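Local coordinates for protein UDP-N-acetylglucosamine 2-epimerase (Methanocaldococcus jannaschii, PDB 4NES) that probably catalyses the reversible epimerisation at C-2 that interconverts UDP-N-acetylglucosamine and UDP-N-acetylmannosamine, the activated donor of ManNAc, at residues Ile28-Ser40 / Leu53-Gly65. Residues are numbered along the deposited sequence; the frame is centred on the assembly and turned at random.
Sequences IDWHIIHTNQHYS and LPNPKYNLNIGSG. With UD1 (uridine-diphosphate-N-acetylglucosamine), chain B.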
loop_
_atom_site.group_PDB
_atom_site.type_symbol
_atom_site.label_atom_id
_atom_site.label_comp_id
_atom_site.label_asym_id
_atom_site.label_seq_id
_atom_site.Cartn_x
_atom_site.Cartn_y
_atom_site.Cartn_z
ATOM N N ILE A 28 -14.138 23.586 -12.959
ATOM C CA ILE A 28 -13.050 23.001 -12.179
ATOM C C ILE A 28 -11.741 23.081 -12.966
ATOM O O ILE A 28 -11.721 22.854 -14.180
ATOM C CB ILE A 28 -13.376 21.535 -11.788
ATOM C CG1 ILE A 28 -14.596 21.499 -10.859
ATOM C CG2 ILE A 28 -12.178 20.859 -11.141
ATOM C CD1 ILE A 28 -15.245 20.144 -10.755
ATOM N N ASP A 29 -10.667 23.441 -12.271
ATOM C CA ASP A 29 -9.321 23.407 -12.828
ATOM C C ASP A 29 -8.786 21.978 -12.711
ATOM O O ASP A 29 -8.487 21.508 -11.612
ATOM C CB ASP A 29 -8.431 24.372 -12.042
ATOM C CG ASP A 29 -6.994 24.381 -12.523
ATOM O OD1 ASP A 29 -6.742 24.004 -13.685
ATOM O OD2 ASP A 29 -6.121 24.792 -11.730
ATOM N N TRP A 30 -8.668 21.297 -13.841
ATOM C CA TRP A 30 -8.230 19.907 -13.831
ATOM C C TRP A 30 -7.339 19.588 -15.021
ATOM O O TRP A 30 -7.425 20.225 -16.074
ATOM C CB TRP A 30 -9.445 18.982 -13.841
ATOM C CG TRP A 30 -10.183 19.020 -15.141
ATOM C CD1 TRP A 30 -11.139 19.924 -15.518
ATOM C CD2 TRP A 30 -10.024 18.123 -16.236
ATOM N NE1 TRP A 30 -11.580 19.643 -16.785
ATOM C CE2 TRP A 30 -10.910 18.537 -17.255
ATOM C CE3 TRP A 30 -9.220 17.004 -16.469
ATOM C CZ2 TRP A 30 -11.014 17.876 -18.477
ATOM C CZ3 TRP A 30 -9.323 16.345 -17.682
ATOM C CH2 TRP A 30 -10.213 16.784 -18.668
ATOM N N HIS A 31 -6.493 18.578 -14.850
ATOM C CA HIS A 31 -5.650 18.100 -15.932
ATOM C C HIS A 31 -5.323 16.638 -15.713
ATOM O O HIS A 31 -5.613 16.084 -14.647
ATOM C CB HIS A 31 -4.363 18.933 -16.054
ATOM C CG HIS A 31 -4.551 20.235 -16.780
ATOM N ND1 HIS A 31 -4.694 21.434 -16.134
ATOM C CD2 HIS A 31 -4.638 20.505 -18.113
ATOM C CE1 HIS A 31 -4.854 22.404 -17.027
ATOM N NE2 HIS A 31 -4.826 21.861 -18.228
ATOM N N ILE A 32 -4.715 16.028 -16.725
ATOM C CA ILE A 32 -4.387 14.612 -16.700
ATOM C C ILE A 32 -2.881 14.439 -16.613
ATOM O O ILE A 32 -2.112 15.070 -17.360
ATOM C CB ILE A 32 -4.885 13.897 -17.972
ATOM C CG1 ILE A 32 -6.407 14.026 -18.099
ATOM C CG2 ILE A 32 -4.443 12.435 -17.986
ATOM C CD1 ILE A 32 -6.946 13.550 -19.441
ATOM N N ILE A 33 -2.469 13.574 -15.693
ATOM C CA ILE A 33 -1.107 13.068 -15.632
ATOM C C ILE A 33 -1.136 11.633 -16.154
ATOM O O ILE A 33 -1.798 10.759 -15.587
ATOM C CB ILE A 33 -0.566 13.060 -14.189
ATOM C CG1 ILE A 33 -0.554 14.475 -13.591
ATOM C CG2 ILE A 33 0.828 12.429 -14.149
ATOM C CD1 ILE A 33 -0.284 14.478 -12.093
ATOM N N HIS A 34 -0.430 11.397 -17.254
ATOM C CA HIS A 34 -0.371 10.079 -17.874
ATOM C C HIS A 34 0.981 9.447 -17.518
ATOM O O HIS A 34 2.027 10.034 -17.792
ATOM C CB HIS A 34 -0.498 10.255 -19.392
ATOM C CG HIS A 34 -0.914 9.025 -20.142
ATOM N ND1 HIS A 34 -0.599 7.741 -19.731
ATOM C CD2 HIS A 34 -1.596 8.883 -21.300
ATOM C CE1 HIS A 34 -1.084 6.872 -20.593
ATOM N NE2 HIS A 34 -1.696 7.538 -21.563
ATOM N N THR A 35 0.974 8.269 -16.895
ATOM C CA THR A 35 2.238 7.595 -16.605
ATOM C C THR A 35 2.824 6.955 -17.853
ATOM O O THR A 35 4.001 6.570 -17.870
ATOM C CB THR A 35 2.076 6.483 -15.564
ATOM O OG1 THR A 35 1.139 5.521 -16.071
ATOM C CG2 THR A 35 1.587 7.049 -14.242
ATOM N N ASN A 36 1.989 6.806 -18.880
ATOM C CA ASN A 36 2.366 6.113 -20.104
ATOM C C ASN A 36 2.795 4.687 -19.808
ATOM O O ASN A 36 3.696 4.159 -20.458
ATOM C CB ASN A 36 3.450 6.876 -20.879
ATOM C CG ASN A 36 3.140 8.355 -21.008
ATOM O OD1 ASN A 36 3.827 9.182 -20.418
ATOM N ND2 ASN A 36 2.104 8.699 -21.778
ATOM N N GLN A 37 2.139 4.077 -18.820
ATOM C CA GLN A 37 2.283 2.649 -18.574
ATOM C C GLN A 37 1.974 1.896 -19.860
ATOM O O GLN A 37 2.714 0.999 -20.262
ATOM C CB GLN A 37 1.360 2.187 -17.437
ATOM C CG GLN A 37 1.542 0.704 -17.148
ATOM C CD GLN A 37 0.725 0.188 -15.972
ATOM O OE1 GLN A 37 0.281 0.944 -15.099
ATOM N NE2 GLN A 37 0.515 -1.114 -15.956
ATOM N N HIS A 38 0.868 2.280 -20.501
ATOM C CA HIS A 38 0.561 1.858 -21.867
ATOM C C HIS A 38 0.970 2.955 -22.832
ATOM O O HIS A 38 0.791 4.140 -22.535
ATOM C CB HIS A 38 -0.923 1.545 -22.013
ATOM C CG HIS A 38 -1.306 0.233 -21.410
ATOM N ND1 HIS A 38 -2.562 -0.304 -21.518
ATOM C CD2 HIS A 38 -0.561 -0.646 -20.700
ATOM C CE1 HIS A 38 -2.581 -1.481 -20.907
ATOM N NE2 HIS A 38 -1.379 -1.705 -20.401
ATOM N N TYR A 39 1.511 2.555 -23.984
ATOM C CA TYR A 39 2.170 3.483 -24.905
ATOM C C TYR A 39 1.929 3.107 -26.364
ATOM O O TYR A 39 1.984 3.975 -27.242
ATOM C CB TYR A 39 3.680 3.534 -24.625
ATOM C CG TYR A 39 4.260 2.170 -24.373
ATOM C CD1 TYR A 39 4.711 1.379 -25.414
ATOM C CD2 TYR A 39 4.327 1.661 -23.085
ATOM C CE1 TYR A 39 5.221 0.119 -25.185
ATOM C CE2 TYR A 39 4.831 0.398 -22.840
ATOM C CZ TYR A 39 5.285 -0.366 -23.892
ATOM O OH TYR A 39 5.782 -1.623 -23.659
ATOM N N SER A 40 1.684 1.827 -26.636
ATOM C CA SER A 40 1.379 1.408 -28.004
ATOM C C SER A 40 0.128 2.151 -28.456
ATOM O O SER A 40 -0.796 2.339 -27.666
ATOM C CB SER A 40 1.151 -0.105 -28.083
ATOM O OG SER A 40 2.328 -0.817 -27.743
ATOM N N LEU A 53 -10.768 12.963 -25.954
ATOM C CA LEU A 53 -10.156 13.360 -24.689
ATOM C C LEU A 53 -9.002 14.323 -24.927
ATOM O O LEU A 53 -8.308 14.226 -25.941
ATOM C CB LEU A 53 -9.644 12.130 -23.929
ATOM C CG LEU A 53 -10.694 11.066 -23.615
ATOM C CD1 LEU A 53 -10.049 9.906 -22.887
ATOM C CD2 LEU A 53 -11.858 11.620 -22.805
ATOM N N PRO A 54 -8.783 15.253 -23.984
ATOM C CA PRO A 54 -7.688 16.208 -24.159
ATOM C C PRO A 54 -6.328 15.563 -23.936
ATOM O O PRO A 54 -6.218 14.539 -23.249
ATOM C CB PRO A 54 -7.952 17.244 -23.061
ATOM C CG PRO A 54 -8.683 16.487 -22.006
ATOM C CD PRO A 54 -9.553 15.510 -22.755
ATOM N N ASN A 55 -5.294 16.167 -24.510
ATOM C CA ASN A 55 -3.934 15.715 -24.265
ATOM C C ASN A 55 -3.591 15.831 -22.792
ATOM O O ASN A 55 -3.936 16.823 -22.143
ATOM C CB ASN A 55 -2.931 16.552 -25.060
ATOM C CG ASN A 55 -3.250 16.606 -26.533
ATOM O OD1 ASN A 55 -3.651 15.609 -27.132
ATOM N ND2 ASN A 55 -3.071 17.779 -27.130
ATOM N N PRO A 56 -2.909 14.815 -22.254
ATOM C CA PRO A 56 -2.385 14.947 -20.896
ATOM C C PRO A 56 -1.458 16.155 -20.779
ATOM O O PRO A 56 -0.745 16.488 -21.731
ATOM C CB PRO A 56 -1.574 13.665 -20.720
ATOM C CG PRO A 56 -2.256 12.667 -21.597
ATOM C CD PRO A 56 -2.679 13.468 -22.812
ATOM N N LYS A 57 -1.475 16.808 -19.622
ATOM C CA LYS A 57 -0.539 17.893 -19.361
ATOM C C LYS A 57 0.860 17.340 -19.094
ATOM O O LYS A 57 1.865 17.973 -19.437
ATOM C CB LYS A 57 -1.013 18.737 -18.177
ATOM C CG LYS A 57 -0.163 19.971 -17.936
ATOM C CD LYS A 57 -0.760 20.859 -16.867
ATOM C CE LYS A 57 0.158 22.037 -16.588
ATOM N NZ LYS A 57 -0.501 23.056 -15.718
ATOM N N TYR A 58 0.918 16.157 -18.482
ATOM C CA TYR A 58 2.184 15.500 -18.179
ATOM C C TYR A 58 2.187 14.087 -18.725
ATOM O O TYR A 58 1.208 13.353 -18.574
ATOM C CB TYR A 58 2.440 15.451 -16.665
ATOM C CG TYR A 58 2.703 16.808 -16.076
ATOM C CD1 TYR A 58 3.982 17.336 -16.069
ATOM C CD2 TYR A 58 1.673 17.569 -15.541
ATOM C CE1 TYR A 58 4.237 18.590 -15.544
ATOM C CE2 TYR A 58 1.919 18.830 -15.014
ATOM C CZ TYR A 58 3.203 19.331 -15.019
ATOM O OH TYR A 58 3.464 20.583 -14.498
ATOM N N ASN A 59 3.292 13.725 -19.369
ATOM C CA ASN A 59 3.556 12.353 -19.784
ATOM C C ASN A 59 4.846 11.908 -19.119
ATOM O O ASN A 59 5.909 12.494 -19.355
ATOM C CB ASN A 59 3.695 12.278 -21.301
ATOM C CG ASN A 59 2.398 12.546 -22.012
ATOM O OD1 ASN A 59 1.530 11.675 -22.099
ATOM N ND2 ASN A 59 2.256 13.758 -22.548
ATOM N N LEU A 60 4.762 10.891 -18.269
ATOM C CA LEU A 60 5.915 10.495 -17.466
ATOM C C LEU A 60 6.797 9.451 -18.161
ATOM O O LEU A 60 7.939 9.230 -17.755
ATOM C CB LEU A 60 5.461 9.989 -16.092
ATOM C CG LEU A 60 4.512 10.930 -15.350
ATOM C CD1 LEU A 60 4.210 10.411 -13.959
ATOM C CD2 LEU A 60 5.079 12.339 -15.280
ATOM N N ASN A 61 6.258 8.821 -19.205
ATOM C CA ASN A 61 7.018 7.895 -20.053
ATOM C C ASN A 61 7.634 6.719 -19.283
ATOM O O ASN A 61 8.766 6.320 -19.551
ATOM C CB ASN A 61 8.109 8.651 -20.820
ATOM C CG ASN A 61 7.561 9.813 -21.620
ATOM O OD1 ASN A 61 8.030 10.948 -21.489
ATOM N ND2 ASN A 61 6.574 9.543 -22.457
ATOM N N ILE A 62 6.881 6.160 -18.339
ATOM C CA ILE A 62 7.382 5.073 -17.500
ATOM C C ILE A 62 7.431 3.757 -18.269
ATOM O O ILE A 62 8.429 3.026 -18.228
ATOM C CB ILE A 62 6.503 4.876 -16.253
ATOM C CG1 ILE A 62 6.373 6.179 -15.459
ATOM C CG2 ILE A 62 7.067 3.758 -15.374
ATOM C CD1 ILE A 62 7.698 6.746 -14.993
ATOM N N GLY A 63 6.336 3.438 -18.951
ATOM C CA GLY A 63 6.278 2.229 -19.750
ATOM C C GLY A 63 6.358 0.949 -18.954
ATOM O O GLY A 63 5.923 0.887 -17.795
ATOM N N SER A 64 6.938 -0.069 -19.581
ATOM C CA SER A 64 6.933 -1.421 -19.051
ATOM C C SER A 64 8.093 -1.708 -18.114
ATOM O O SER A 64 9.129 -1.039 -18.146
ATOM C CB SER A 64 6.939 -2.427 -20.198
ATOM O OG SER A 64 5.816 -2.202 -21.037
ATOM N N GLY A 65 7.907 -2.728 -17.287
ATOM C CA GLY A 65 8.955 -3.187 -16.398
ATOM C C GLY A 65 8.364 -4.113 -15.369
ATOM O O GLY A 65 7.153 -4.361 -15.352
HETATM C "C1'" UD1 B . -1.910 -3.845 -17.112
HETATM C "C2'" UD1 B . -2.518 -3.946 -15.746
HETATM C "C3'" UD1 B . -3.733 -4.740 -15.762
HETATM C "C4'" UD1 B . -4.712 -4.288 -16.758
HETATM C "C5'" UD1 B . -4.059 -4.124 -18.107
HETATM C "C6'" UD1 B . -4.954 -3.480 -19.097
HETATM C "C7'" UD1 B . -0.791 -3.856 -13.851
HETATM C "C8'" UD1 B . 0.136 -4.639 -12.970
HETATM N "N2'" UD1 B . -1.560 -4.602 -14.820
HETATM O "O1'" UD1 B . -1.540 -5.109 -17.533
HETATM O "O3'" UD1 B . -4.331 -4.722 -14.453
HETATM O "O4'" UD1 B . -5.789 -5.206 -16.863
HETATM O "O5'" UD1 B . -2.908 -3.291 -18.015
HETATM O "O6'" UD1 B . -4.760 -3.887 -20.400
HETATM O "O7'" UD1 B . -0.880 -2.630 -13.747
HETATM N N1 UD1 B . 2.867 -3.858 -23.700
HETATM C C2 UD1 B . 3.030 -3.329 -24.914
HETATM N N3 UD1 B . 2.536 -2.125 -25.198
HETATM C C4 UD1 B . 1.880 -1.410 -24.274
HETATM C C5 UD1 B . 1.691 -1.931 -23.002
HETATM C C6 UD1 B . 2.201 -3.190 -22.729
HETATM O O2 UD1 B . 3.621 -3.943 -25.781
HETATM O O4 UD1 B . 1.385 -0.177 -24.585
HETATM C C1B UD1 B . 3.394 -5.204 -23.372
HETATM C C2B UD1 B . 4.806 -5.224 -22.942
HETATM O "O2'" UD1 B . 5.421 -6.400 -23.406
HETATM C C3B UD1 B . 4.714 -5.251 -21.501
HETATM C C4B UD1 B . 3.525 -6.113 -21.283
HETATM O O4B UD1 B . 2.625 -5.811 -22.331
HETATM O O3B UD1 B . 5.862 -5.733 -20.847
HETATM C C5B UD1 B . 2.861 -5.862 -19.977
HETATM O O5B UD1 B . 2.543 -4.519 -19.716
HETATM P PA UD1 B . 2.085 -4.082 -18.298
HETATM O O1A UD1 B . 3.179 -4.392 -17.323
HETATM O O2A UD1 B . 1.746 -2.628 -18.333
HETATM O O3A UD1 B . 0.866 -4.965 -17.871
HETATM P PB UD1 B . -0.467 -5.328 -18.668
HETATM O O1B UD1 B . -0.431 -6.792 -18.965
HETATM O O2B UD1 B . -0.675 -4.403 -19.836
HETATM O O HOH W 1 -5.059 17.609 -19.627
HETATM O O HOH W 2 3.793 -1.371 -19.516
#
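Asn36, two residues past the end of strand 30-34, reaches across to Asn59, the last residue of strand 58-59, and to Asn61 beyond it, a worked example of how a Rossmann-like sheet hands its edge over to a ligand-binding loop. The two parallel strands, joined through helix 45-50 in a beta-alpha-beta crossover, are paired by His34 N to Tyr58 O (2.9 Å) and Leu60 N to His34 O. Past them the Asn36 side chain takes over the bonding, its amide standing in for a backbone partner. Its CB rests 3.8 Å from Asn61 CA; CG follows, set beside the backbone N (chi1 -47°), which turns the amide towards the neighbouring chain. There OD1 takes Asn61 N at 2.7 Å, in the carbonyl plane on a lone pair, while ND2 gives an almost straight bond (175°) to Asn59 OD1 at 3.0 Å, with the two amides nearly coplanar. ND2 also lies over one face of the His34 imidazole, whose NE2 is bonded to Asp44. Held at both ends, the amide is fixed in its rotation, and Ile62 N to Thr35 O prolongs the grip between the main chains.

Further on, Tyr39 OH and Ser64 OG share a hydrogen bond of 2.7 Å, Ser64 lying at the ring edge, while one face of the tyrosine lies against the uracil of UDP-GlcNAc. A water joins Ser64 OG and Gln37 O to the alpha-phosphate oxygen O2A, to which Gln37 NE2 also gives a hydrogen bond, its OE1 being bonded to Thr98. Polar bonds thus replace sheet pairing, tying the loop that shapes the uridine and diphosphate site to the edge strand's end and the loop leaving it.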